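Local coordinates for protein hydroquinone dioxygenase large subunit (Pseudomonas sp., PDB 4ZXA) that probably catalyses, together with its small subunit, the iron(II)-dependent oxidative ring cleavage of hydroquinone by molecular oxygen, at residues P321-P324 and H325-E328; I170-K173 and R174-L178. One frame throughout, in Å; residues are numbered along the deposited sequence.

Contact 1: P321-P324 and H325-E328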
# COMPACT_ATOMS: atom_id res chain seq x y z
N PRO E 321 -30.03 -16.46 -8.93
CA PRO E 321 -30.23 -15.11 -9.48
C PRO E 321 -30.90 -14.09 -8.54
O PRO E 321 -30.53 -12.91 -8.62
CB PRO E 321 -31.15 -15.38 -10.69
CG PRO E 321 -30.93 -16.82 -11.04
CD PRO E 321 -30.72 -17.49 -9.73
N ASN E 322 -31.84 -14.50 -7.70
CA ASN E 322 -32.59 -13.50 -6.92
C ASN E 322 -32.02 -13.22 -5.52
O ASN E 322 -32.72 -12.69 -4.65
CB ASN E 322 -34.08 -13.86 -6.84
CG ASN E 322 -34.36 -15.05 -5.91
OD1 ASN E 322 -33.46 -15.78 -5.52
ND2 ASN E 322 -35.63 -15.23 -5.55
N LEU E 323 -30.75 -13.55 -5.32
CA LEU E 323 -30.09 -13.31 -4.03
C LEU E 323 -30.23 -11.87 -3.52
O LEU E 323 -30.62 -11.65 -2.38
CB LEU E 323 -28.62 -13.74 -4.05
CG LEU E 323 -28.28 -15.17 -3.58
CD1 LEU E 323 -29.51 -16.05 -3.48
CD2 LEU E 323 -27.24 -15.82 -4.48
N PRO E 324 -29.93 -10.87 -4.37
CA PRO E 324 -30.10 -9.49 -3.89
C PRO E 324 -31.51 -9.25 -3.35
O PRO E 324 -31.66 -8.66 -2.27
CB PRO E 324 -29.84 -8.64 -5.14
CG PRO E 324 -28.95 -9.50 -5.97
CD PRO E 324 -29.41 -10.92 -5.74
N HIS E 325 -32.53 -9.72 -4.07
CA HIS E 325 -33.90 -9.63 -3.57
C HIS E 325 -34.05 -10.29 -2.19
O HIS E 325 -34.59 -9.67 -1.27
CB HIS E 325 -34.90 -10.23 -4.54
CG HIS E 325 -36.23 -10.54 -3.92
ND1 HIS E 325 -37.04 -9.56 -3.38
CD2 HIS E 325 -36.87 -11.72 -3.72
CE1 HIS E 325 -38.13 -10.13 -2.89
NE2 HIS E 325 -38.06 -11.43 -3.08
N LEU E 326 -33.56 -11.52 -2.04
CA LEU E 326 -33.68 -12.21 -0.75
C LEU E 326 -33.08 -11.44 0.41
O LEU E 326 -33.66 -11.40 1.50
CB LEU E 326 -33.09 -13.61 -0.81
CG LEU E 326 -33.75 -14.49 -1.87
CD1 LEU E 326 -33.18 -15.88 -1.83
CD2 LEU E 326 -35.24 -14.51 -1.62
N TYR E 327 -31.92 -10.82 0.19
CA TYR E 327 -31.25 -10.06 1.26
C TYR E 327 -31.96 -8.75 1.56
O TYR E 327 -32.17 -8.41 2.72
CB TYR E 327 -29.75 -9.84 0.97
CG TYR E 327 -28.94 -11.11 1.16
CD1 TYR E 327 -28.52 -11.50 2.42
CD2 TYR E 327 -28.65 -11.93 0.08
CE1 TYR E 327 -27.79 -12.69 2.61
CE2 TYR E 327 -27.93 -13.10 0.25
CZ TYR E 327 -27.51 -13.48 1.51
OH TYR E 327 -26.80 -14.64 1.66
N GLU E 328 -32.36 -8.03 0.51
CA GLU E 328 -33.12 -6.79 0.65
C GLU E 328 -34.50 -7.01 1.32
O GLU E 328 -34.92 -6.22 2.16
CB GLU E 328 -33.27 -6.14 -0.73
CG GLU E 328 -34.19 -4.94 -0.79
CD GLU E 328 -33.51 -3.65 -0.36
OE1 GLU E 328 -32.29 -3.70 -0.06
OE2 GLU E 328 -34.19 -2.58 -0.32

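Contact 2: I170-K173 and R174-L178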
# COMPACT_ATOMS: atom_id res chain seq x y z
N ILE E 170 -11.91 -22.29 -20.62
CA ILE E 170 -13.14 -23.04 -20.84
C ILE E 170 -13.94 -23.06 -19.53
O ILE E 170 -13.42 -23.42 -18.49
CB ILE E 170 -12.88 -24.49 -21.27
CG1 ILE E 170 -12.32 -24.54 -22.69
CG2 ILE E 170 -14.16 -25.31 -21.18
CD1 ILE E 170 -11.96 -25.94 -23.15
N ALA E 171 -15.20 -22.66 -19.59
CA ALA E 171 -16.06 -22.68 -18.42
C ALA E 171 -16.31 -24.11 -17.94
O ALA E 171 -16.49 -25.02 -18.74
CB ALA E 171 -17.39 -21.98 -18.72
N THR E 172 -16.34 -24.30 -16.64
CA THR E 172 -16.69 -25.61 -16.10
C THR E 172 -18.20 -25.85 -16.15
O THR E 172 -18.96 -25.16 -15.46
CB THR E 172 -16.24 -25.76 -14.64
OG1 THR E 172 -14.86 -25.42 -14.53
CG2 THR E 172 -16.44 -27.19 -14.18
N LYS E 173 -18.64 -26.83 -16.93
CA LYS E 173 -20.05 -27.24 -16.93
C LYS E 173 -20.43 -28.14 -15.74
O LYS E 173 -21.48 -27.97 -15.13
CB LYS E 173 -20.44 -27.93 -18.23
CG LYS E 173 -21.86 -28.49 -18.15
CD LYS E 173 -22.33 -29.11 -19.45
CE LYS E 173 -21.50 -30.31 -19.83
NZ LYS E 173 -21.92 -30.83 -21.17
N ARG E 174 -19.57 -29.11 -15.44
CA ARG E 174 -19.87 -30.07 -14.38
C ARG E 174 -18.68 -30.24 -13.44
O ARG E 174 -18.76 -29.98 -12.23
CB ARG E 174 -20.21 -31.42 -15.03
CG ARG E 174 -21.16 -32.30 -14.24
CD ARG E 174 -21.65 -33.48 -15.10
NE ARG E 174 -22.45 -34.42 -14.31
CZ ARG E 174 -22.68 -35.69 -14.64
NH1 ARG E 174 -22.19 -36.20 -15.77
NH2 ARG E 174 -23.42 -36.46 -13.84
N MET E 175 -17.57 -30.67 -14.01
CA MET E 175 -16.36 -30.90 -13.27
C MET E 175 -15.22 -30.87 -14.28
O MET E 175 -15.41 -31.23 -15.43
CB MET E 175 -16.44 -32.26 -12.56
CG MET E 175 -15.14 -32.73 -11.92
SD MET E 175 -15.31 -34.36 -11.14
CE MET E 175 -16.18 -33.88 -9.67
N PRO E 176 -14.05 -30.40 -13.87
CA PRO E 176 -12.90 -30.49 -14.79
C PRO E 176 -12.58 -31.95 -15.13
O PRO E 176 -12.88 -32.85 -14.32
CB PRO E 176 -11.75 -29.88 -13.99
CG PRO E 176 -12.41 -29.03 -12.96
CD PRO E 176 -13.71 -29.69 -12.63
N GLY E 177 -11.97 -32.19 -16.28
CA GLY E 177 -11.51 -33.53 -16.63
C GLY E 177 -12.52 -34.36 -17.40
O GLY E 177 -12.15 -35.31 -18.09
N LEU E 178 -13.79 -34.01 -17.29
CA LEU E 178 -14.79 -34.66 -18.13
C LEU E 178 -14.54 -34.29 -19.59
O LEU E 178 -13.96 -33.24 -19.89
CB LEU E 178 -16.21 -34.29 -17.70
CG LEU E 178 -16.71 -35.22 -16.59
CD1 LEU E 178 -15.70 -35.31 -15.42
CD2 LEU E 178 -18.10 -34.82 -16.11

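Contact 1: P321-P324 and H325-E328
Leu323 meets both Leu326 and Tyr327 in the opening turn of helix 323-329, with Asn322 just ahead of it at the N-cap position. The tight side is apolar. The two leucine side chains cross with their CD1 methyls 4.0 Å apart, and Leu323 CG lies more loosely, 4.4 Å from CE2 of Tyr327. Next to them, the ring edge of Tyr327 runs close by the backbone: Leu323 O is near the plane of the ring and 3.2 Å from its CD2. Tyr327 CG stands anti to its carbonyl carbon (chi1 -73°), which carries the ring back along the first turn. Its hydroxyl is hydrogen-bonded to the backbone N of Val261, the neighbour of the cadmium ligand Glu262, and Arg260 packs against Leu323, Pro324 and Tyr327. The last helix of the chain is thereby joined to the loop that leads into strand 262-266, one of the cupin strands that carry metal ligands. Leu326, partly exposed, packs on Leu59 of the small subunit.

The opposite character prevails around Asn322, His325 and Glu328, which are exposed. Asn322 occupies the cap position without a capping bond from its side chain. With CG between the backbone N and the carbonyl carbon, its amide lies across Leu326 instead, OD1 3.7 Å from CD1 of that leucine. ND2 approaches the edge of the His325 imidazole at 4.1 Å from CD2, the amide and ring planes 45° apart. Regularity on this side comes from the backbone. Three successive i to i+4 bonds start the helix: Leu326 N to Asn322 O, Tyr327 N to Leu323 O, and Glu328 N to Pro324 O at 2.9 Å, the last nearly straight with an N-H...O angle of 171°.

Contact 2: I170-K173 and R174-L178
Thr172 touches Met175 and Pro176 through a single methyl group, its CG2, which lies 3.7 Å from Met175 N. The same methyl is 4.0 Å from the ring carbon CD of Pro176. The contact is a sharp bend in an irregular loop, and no hydrogen bond joins 170-173 to 174-178 directly. With chi1 at -52°, CG2 of Thr172 lies anti to the backbone N and reaches into the bend, while OG1 is left beside that N. This splits the side chain between two tasks, the methyl filling the inside of the bend and the hydroxyl bonding to Val234 O and Ser182 OG.

The bend is positioned by a carboxylate from farther along the loop. Asp181 accepts Lys173 N on OD2 and both Arg174 N and Met175 N on OD1, so three consecutive backbone N-H groups are gathered round one acidic group and the chain is held curved. The two basic side chains leave the bend for separate partners: Lys173, kinked at chi3 (63°), forms a salt bridge with Asp180, whereas the extended Arg174 reaches Asp80 of the small subunit with its NE.

Beyond the bend, Met175 to Leu178 make a type II beta turn, whose end CA atoms, of Met175 and Leu178, are 6.3 Å apart. Gly177 takes its third position with a positive phi of 92°, as is usual for glycine in a type II turn. Met175 is buried, partly against Phe82 of the small subunit.

The whole segment belongs to the long loop between helix 162-165 and strand 203-206; backbone bonding links Arg174 to Val237 in strand 236-238, outermost of its sheet within the chain, and Met175 and Pro176 pack on Phe217 of strand 216-218.

In the fold
The two contacts share no helix or strand and do not touch, their nearest atoms being about 15 Å apart and their centres about 27 Å. Contact 1 is a surface contact on the last helix of the chain, ordered by regular main-chain bonds of its own and apolar on its inner side. Contact 2 is partly buried in a loop without regular structure, where the order comes from an acidic side chain outside both segments. Both lie at the outskirts of the chain and both reach the small subunit, contact 1 through apolar packing of a leucine, contact 2 through apolar packing and the pairing of Arg174 with Asp80 of that subunit.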